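Local coordinates for putative exported protein (Bordetella pertussis Tohama I, PDB 2PFY), which binds pyroglutamic acid as an extracytoplasmic solute receptor, probably to deliver it to a tripartite ATP-independent periplasmic (TRAP) transporter, at residues 12-15 / 16-19; 180-183 / 184-188; 246-249 / 250-254. One frame throughout, in Å; residues are numbered along the deposited sequence.

Interaction 1: residues 12-15 / 16-19; sequences DANY and LTQN
Asn14 OD1 is gripped by two backbone amides at the start of helix 15-30, which makes Asn14 the N-cap. The N-H of Thr17 supplies the sounder bond, 3.1 Å to Asn14 OD1, lying in the carbonyl plane on a lone pair with an N-H...O angle of 155°. Leu16 N is nearer, 2.7 Å from Asn14 OD1, but its N-H points poorly at the oxygen and the bond is weak. With CG turned anti to the backbone N (chi1 174°), the short amide folds back over the first turn. Asparagine suits the post because its oxygen can take up amides that have no carbonyl earlier in the helix to bind, while its ND2 donates to Asp189. Behind the cap the helical pattern sets in: Asn19 N binds Tyr15 O at 2.8 Å. Gln18, bent at chi2 (-51°), reaches back along the loop and gives an NE2 hydrogen to Asp12 O, 2.8 Å away, in the carbonyl plane on a lone pair. The methyl CG2 of Thr17 rests against Asp12 OD1, the oxygen that also meets Arg21 and Ser41. Tyr15 and Leu16 point the same way, side by side; Leu16 CG sits over one ring face as a CH-pi contact, 4.3 Å from the centroid of the Tyr15 ring, and Leu16 CD2 packs on Tyr15 CE1. The phenol OH bonds to Pro119 O. The turn ends the loop that leads from strand 2-7 into helix 15-30, with strand 112-119 beside Leu16 and Asn19, and helices 184-189 and 223-257 against the tyrosine.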
loop_
_atom_site.group_PDB
_atom_site.type_symbol
_atom_site.label_atom_id
_atom_site.label_comp_id
_atom_site.label_asym_id
_atom_site.label_seq_id
_atom_site.Cartn_x
_atom_site.Cartn_y
_atom_site.Cartn_z
ATOM N N ASP A 12 0.262 2.772 -15.037
ATOM C CA ASP A 12 -0.220 4.122 -15.277
ATOM C C ASP A 12 -1.758 4.236 -15.070
ATOM O O ASP A 12 -2.256 5.326 -14.772
ATOM C CB ASP A 12 0.236 4.553 -16.684
ATOM C CG ASP A 12 1.735 4.863 -16.747
ATOM O OD1 ASP A 12 2.356 5.070 -15.696
ATOM O OD2 ASP A 12 2.311 4.888 -17.851
ATOM N N ALA A 13 -2.486 3.099 -15.160
ATOM C CA ALA A 13 -3.911 3.029 -14.718
ATOM C C ALA A 13 -4.143 3.550 -13.279
ATOM O O ALA A 13 -5.187 4.136 -12.969
ATOM C CB ALA A 13 -4.445 1.569 -14.815
ATOM N N ASN A 14 -3.162 3.321 -12.413
ATOM C CA ASN A 14 -3.340 3.399 -10.986
ATOM C C ASN A 14 -3.235 4.815 -10.475
ATOM O O ASN A 14 -2.383 5.563 -10.933
ATOM C CB ASN A 14 -2.289 2.500 -10.303
ATOM C CG ASN A 14 -2.303 2.640 -8.808
ATOM O OD1 ASN A 14 -1.598 3.499 -8.237
ATOM N ND2 ASN A 14 -3.088 1.776 -8.142
ATOM N N TYR A 15 -4.082 5.206 -9.539
ATOM C CA TYR A 15 -4.100 6.630 -9.119
ATOM C C TYR A 15 -2.882 7.031 -8.274
ATOM O O TYR A 15 -2.514 8.198 -8.243
ATOM C CB TYR A 15 -5.418 7.032 -8.433
ATOM C CG TYR A 15 -5.595 6.507 -7.016
ATOM C CD1 TYR A 15 -5.024 7.167 -5.920
ATOM C CD2 TYR A 15 -6.342 5.340 -6.773
ATOM C CE1 TYR A 15 -5.192 6.681 -4.603
ATOM C CE2 TYR A 15 -6.529 4.845 -5.471
ATOM C CZ TYR A 15 -5.964 5.523 -4.396
ATOM O OH TYR A 15 -6.144 5.004 -3.122
ATOM N N LEU A 16 -2.259 6.069 -7.601
ATOM C CA LEU A 16 -1.045 6.361 -6.814
ATOM C C LEU A 16 0.098 6.679 -7.749
ATOM O O LEU A 16 0.890 7.596 -7.480
ATOM C CB LEU A 16 -0.686 5.174 -5.902
ATOM C CG LEU A 16 -1.715 4.983 -4.770
ATOM C CD1 LEU A 16 -1.451 3.643 -4.030
ATOM C CD2 LEU A 16 -1.695 6.175 -3.769
ATOM N N THR A 17 0.179 5.916 -8.845
ATOM C CA THR A 17 1.128 6.199 -9.911
ATOM C C THR A 17 0.871 7.566 -10.560
ATOM O O THR A 17 1.821 8.315 -10.785
ATOM C CB THR A 17 1.137 5.072 -10.962
ATOM O OG1 THR A 17 1.682 3.904 -10.366
ATOM C CG2 THR A 17 1.991 5.414 -12.212
ATOM N N GLN A 18 -0.389 7.892 -10.846
ATOM C CA GLN A 18 -0.718 9.208 -11.408
ATOM C C GLN A 18 -0.396 10.312 -10.409
ATOM O O GLN A 18 0.071 11.387 -10.774
ATOM C CB GLN A 18 -2.205 9.276 -11.872
ATOM C CG GLN A 18 -2.455 8.462 -13.133
ATOM C CD GLN A 18 -1.453 8.787 -14.270
ATOM O OE1 GLN A 18 -1.192 9.963 -14.556
ATOM N NE2 GLN A 18 -0.874 7.745 -14.894
ATOM N N ASN A 19 -0.597 10.038 -9.140
ATOM C CA ASN A 19 -0.244 11.048 -8.122
ATOM C C ASN A 19 1.294 11.299 -8.073
ATOM O O ASN A 19 1.757 12.459 -7.967
ATOM C CB ASN A 19 -0.827 10.600 -6.772
ATOM C CG ASN A 19 -0.720 11.666 -5.691
ATOM O OD1 ASN A 19 -0.911 12.839 -5.944
ATOM N ND2 ASN A 19 -0.409 11.251 -4.487
#

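Interaction 2: residues 180-183 / 184-188; sequences MLTS and PATGV. With PCA (pyroglutamic acid), chain E.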
loop_
_atom_site.group_PDB
_atom_site.type_symbol
_atom_site.label_atom_id
_atom_site.label_comp_id
_atom_site.label_asym_id
_atom_site.label_seq_id
_atom_site.Cartn_x
_atom_site.Cartn_y
_atom_site.Cartn_z
HETATM N N MSE A 180 -8.032 -13.500 -3.507
HETATM C CA MSE A 180 -7.060 -12.494 -3.053
HETATM C C MSE A 180 -7.725 -11.447 -2.190
HETATM O O MSE A 180 -8.975 -11.404 -2.052
HETATM C CB MSE A 180 -6.358 -11.864 -4.272
HETATM C CG MSE A 180 -7.291 -11.156 -5.202
HETATM SE SE MSE A 180 -6.273 -10.086 -6.445
HETATM C CE MSE A 180 -7.836 -9.265 -7.497
ATOM N N LEU A 181 -6.883 -10.600 -1.611
ATOM C CA LEU A 181 -7.337 -9.507 -0.797
ATOM C C LEU A 181 -6.605 -8.291 -1.311
ATOM O O LEU A 181 -5.360 -8.292 -1.382
ATOM C CB LEU A 181 -6.995 -9.726 0.681
ATOM C CG LEU A 181 -7.275 -8.517 1.598
ATOM C CD1 LEU A 181 -8.060 -8.865 2.877
ATOM C CD2 LEU A 181 -5.954 -7.823 1.976
ATOM N N THR A 182 -7.374 -7.280 -1.710
ATOM C CA THR A 182 -6.805 -6.054 -2.291
ATOM C C THR A 182 -7.920 -5.037 -2.443
ATOM O O THR A 182 -9.103 -5.389 -2.273
ATOM C CB THR A 182 -6.032 -6.306 -3.646
ATOM O OG1 THR A 182 -5.270 -5.142 -3.994
ATOM C CG2 THR A 182 -6.967 -6.693 -4.850
ATOM N N SER A 183 -7.551 -3.796 -2.790
ATOM C CA SER A 183 -8.506 -2.716 -2.928
ATOM C C SER A 183 -9.299 -2.866 -4.225
ATOM O O SER A 183 -8.885 -3.611 -5.172
ATOM C CB SER A 183 -7.781 -1.362 -2.978
ATOM O OG SER A 183 -6.929 -1.367 -4.116
ATOM N N PRO A 184 -10.408 -2.122 -4.307
ATOM C CA PRO A 184 -11.082 -1.988 -5.601
ATOM C C PRO A 184 -10.216 -1.245 -6.640
ATOM O O PRO A 184 -10.456 -1.393 -7.836
ATOM C CB PRO A 184 -12.371 -1.217 -5.264
ATOM C CG PRO A 184 -12.034 -0.431 -3.968
ATOM C CD PRO A 184 -11.127 -1.415 -3.222
ATOM N N ALA A 185 -9.185 -0.498 -6.207
ATOM C CA ALA A 185 -8.298 0.162 -7.188
ATOM C C ALA A 185 -7.507 -0.862 -8.004
ATOM O O ALA A 185 -7.414 -0.756 -9.229
ATOM C CB ALA A 185 -7.333 1.130 -6.500
ATOM N N THR A 186 -6.916 -1.837 -7.308
ATOM C CA THR A 186 -6.198 -2.944 -7.981
ATOM C C THR A 186 -7.188 -3.779 -8.798
ATOM O O THR A 186 -6.871 -4.232 -9.906
ATOM C CB THR A 186 -5.460 -3.802 -6.956
ATOM O OG1 THR A 186 -4.372 -3.025 -6.422
ATOM C CG2 THR A 186 -4.890 -5.102 -7.594
ATOM N N GLY A 187 -8.386 -3.975 -8.253
ATOM C CA GLY A 187 -9.448 -4.660 -8.999
ATOM C C GLY A 187 -9.733 -4.007 -10.361
ATOM O O GLY A 187 -9.870 -4.693 -11.382
ATOM N N VAL A 188 -9.841 -2.681 -10.380
ATOM C CA VAL A 188 -10.018 -1.969 -11.656
ATOM C C VAL A 188 -8.732 -1.897 -12.500
ATOM O O VAL A 188 -8.772 -2.209 -13.701
ATOM C CB VAL A 188 -10.682 -0.538 -11.437
ATOM C CG1 VAL A 188 -10.826 0.283 -12.773
ATOM C CG2 VAL A 188 -12.070 -0.731 -10.798
HETATM N N PCA E . -3.162 -2.978 -3.989
HETATM C CA PCA E . -1.779 -3.425 -3.697
HETATM C CB PCA E . -1.514 -3.311 -2.217
HETATM C CG PCA E . -2.800 -2.856 -1.595
HETATM C CD PCA E . -3.741 -2.647 -2.734
HETATM O OE PCA E . -4.873 -2.190 -2.617
HETATM C C PCA E . -1.582 -4.857 -4.155
HETATM O O PCA E . -0.474 -5.397 -4.254
HETATM O OXT PCA E . -2.571 -5.508 -4.440
#
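Ser183 is the N-cap where strand 180-182 of this periplasmic solute-binding fold runs into helix 184-189, and its cap is shared with the pyroglutamic acid. Ser183 OG, between its own backbone N and carbonyl carbon (chi1 61°), accepts a nearly straight bond from Thr186 N at 3.2 Å and a weak one from Ala185 N, while donating to the ligand's OE at 2.7 Å. Ser183 N also donates to OE, so one residue holds the ring carbonyl twice. All the touching residues are buried, tightest where the Thr182 and Thr186 side chains cross at about a right angle: Thr182 OG1 stands 3.3 Å from Thr186 CB, and the two CG2 methyls touch. Threonine fits both places, each presenting a hydroxyl to the ligand, one as donor and one as acceptor, and a methyl to its neighbour. By contrast Val188, partly exposed, turns from 180-183 to pack on Leu251 and Thr254. Pro184 has no N-H to donate, which costs nothing in the first turn, where no earlier helical carbonyl would accept it. Arg143 and Arg48 also bind the ligand. Thr182 OG1 donates to the ligand's OXT at 2.8 Å, and the ligand's ring N-H points almost straight (173°) at Thr186 OG1, 2.7 Å from the nitrogen.

Interaction 3: residues 246-249 / 250-254; sequences AKTR and ELTDT
The guanidinium of Arg249 lies over the side chain of Thr252, one turn on in helix 223-257: Thr252 CB stands 4.2 Å above the centre of its plane, with the methyl CG2 at a similar distance from CZ, NH1 and NH2 of Arg249. At the edge, in the plane, sits a water that takes a weak bond from Arg249 NE and donates to Asp253 OD1 at 2.7 Å. Arg249 NH1 has a further partner in Asp201, a salt bridge to strand 198-201. Bends at chi2 and chi3 (-40° and -68°) fold the chain along the helix flank, so the guanidinium comes over Thr252.

A second flat group, the carboxylate of Glu250, is met from above its plane: Lys247 NZ comes in 64° out of it, 3.1 Å from Glu250 OE1, an i to i+3 salt bridge on the exposed side. The lysine chain crosses the glutamate obliquely, its CD close to the carboxylate carbon.

Thr252 is buried and satisfies its hydroxyl within the helix. OG1 lies 2.8 Å from Thr248 O, which also accepts from Thr252 N at 3.1 Å; the two donors arrive from opposite faces of the carbonyl plane. Thr254 uses Glu250 O in the same manner. On the inner side, leucine suits position 251 because its side chain meets the apolar side chains of Ala185 and Val188.

Chemically, the bond to Thr248 O pays for burying the Thr252 hydroxyl, while the exposed Lys247-Glu250 bridge is probably modest in strength and Arg249 reaches Asp253 through water.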
loop_
_atom_site.group_PDB
_atom_site.type_symbol
_atom_site.label_atom_id
_atom_site.label_comp_id
_atom_site.label_asym_id
_atom_site.label_seq_id
_atom_site.Cartn_x
_atom_site.Cartn_y
_atom_site.Cartn_z
ATOM N N ALA A 246 -12.295 10.066 -2.612
ATOM C CA ALA A 246 -13.233 10.384 -3.688
ATOM C C ALA A 246 -13.504 9.219 -4.649
ATOM O O ALA A 246 -14.563 9.186 -5.322
ATOM C CB ALA A 246 -12.761 11.591 -4.470
ATOM N N LYS A 247 -12.562 8.285 -4.740
ATOM C CA LYS A 247 -12.632 7.268 -5.829
ATOM C C LYS A 247 -13.056 5.891 -5.384
ATOM O O LYS A 247 -13.369 5.071 -6.227
ATOM C CB LYS A 247 -11.322 7.148 -6.623
ATOM C CG LYS A 247 -11.023 8.352 -7.568
ATOM C CD LYS A 247 -12.239 8.836 -8.385
ATOM C CE LYS A 247 -11.879 10.006 -9.308
ATOM N NZ LYS A 247 -12.946 10.278 -10.336
ATOM N N THR A 248 -13.038 5.636 -4.075
ATOM C CA THR A 248 -13.282 4.290 -3.553
ATOM C C THR A 248 -14.642 3.726 -4.058
ATOM O O THR A 248 -14.698 2.591 -4.540
ATOM C CB THR A 248 -13.169 4.220 -2.006
ATOM O OG1 THR A 248 -11.807 4.474 -1.603
ATOM C CG2 THR A 248 -13.547 2.799 -1.534
ATOM N N ARG A 249 -15.705 4.528 -3.992
ATOM C CA ARG A 249 -17.020 4.082 -4.487
ATOM C C ARG A 249 -17.060 3.901 -5.977
ATOM O O ARG A 249 -17.583 2.885 -6.410
ATOM C CB ARG A 249 -18.208 4.993 -4.083
ATOM C CG ARG A 249 -18.574 4.993 -2.620
ATOM C CD ARG A 249 -18.490 3.596 -2.004
ATOM N NE ARG A 249 -19.484 2.617 -2.460
ATOM C CZ ARG A 249 -19.434 1.332 -2.087
ATOM N NH1 ARG A 249 -18.441 0.907 -1.292
ATOM N NH2 ARG A 249 -20.359 0.469 -2.484
ATOM N N GLU A 250 -16.505 4.852 -6.756
ATOM C CA GLU A 250 -16.489 4.740 -8.226
ATOM C C GLU A 250 -15.783 3.486 -8.679
ATOM O O GLU A 250 -16.195 2.850 -9.677
ATOM C CB GLU A 250 -15.811 5.907 -8.950
ATOM C CG GLU A 250 -15.606 7.129 -8.140
ATOM C CD GLU A 250 -15.784 8.422 -8.941
ATOM O OE1 GLU A 250 -15.422 8.435 -10.154
ATOM O OE2 GLU A 250 -16.296 9.409 -8.349
ATOM N N LEU A 251 -14.689 3.151 -7.987
ATOM C CA LEU A 251 -13.943 1.934 -8.322
ATOM C C LEU A 251 -14.768 0.679 -7.998
ATOM O O LEU A 251 -14.789 -0.265 -8.755
ATOM C CB LEU A 251 -12.588 1.922 -7.578
ATOM C CG LEU A 251 -11.644 3.042 -8.070
ATOM C CD1 LEU A 251 -10.452 3.191 -7.075
ATOM C CD2 LEU A 251 -11.092 2.799 -9.461
ATOM N N THR A 252 -15.449 0.694 -6.869
ATOM C CA THR A 252 -16.306 -0.431 -6.463
ATOM C C THR A 252 -17.480 -0.573 -7.444
ATOM O O THR A 252 -17.766 -1.684 -7.893
ATOM C CB THR A 252 -16.805 -0.226 -5.032
ATOM O OG1 THR A 252 -15.662 0.019 -4.220
ATOM C CG2 THR A 252 -17.529 -1.496 -4.490
ATOM N N ASP A 253 -18.104 0.547 -7.822
ATOM C CA ASP A 253 -19.196 0.522 -8.839
ATOM C C ASP A 253 -18.677 -0.054 -10.156
ATOM O O ASP A 253 -19.403 -0.784 -10.847
ATOM C CB ASP A 253 -19.770 1.919 -9.101
ATOM C CG ASP A 253 -20.496 2.528 -7.889
ATOM O OD1 ASP A 253 -21.101 1.814 -7.056
ATOM O OD2 ASP A 253 -20.499 3.778 -7.781
ATOM N N THR A 254 -17.418 0.262 -10.505
ATOM C CA THR A 254 -16.811 -0.259 -11.733
ATOM C C THR A 254 -16.740 -1.801 -11.767
ATOM O O THR A 254 -17.004 -2.413 -12.816
ATOM C CB THR A 254 -15.415 0.377 -12.013
ATOM O OG1 THR A 254 -15.568 1.787 -12.162
ATOM C CG2 THR A 254 -14.782 -0.185 -13.322
HETATM O O HOH W 1 -21.956 2.765 -4.706
#

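Followed from the N terminus, the three contacts come in series, none nested in or crossing another, and each is a local turn of continuous chain. Interaction 1 closes the loop after strand 2-7 and opens helix 15-30; interaction 2 turns strand 180-182 into helix 184-189; interaction 3 is a stretch inside the long helix 223-257. Distant in sequence, they converge in space. The Tyr15 ring rests on Ala185 through Tyr15 CE2 and Ala185 CB, 3.9 Å apart, tying interaction 1 to interaction 2. Helix 184-189 lies in turn on helix 223-257, through Val188 against Leu251 and Thr254. Interactions 1 and 3 do not touch, with nearest atoms about 5 Å apart.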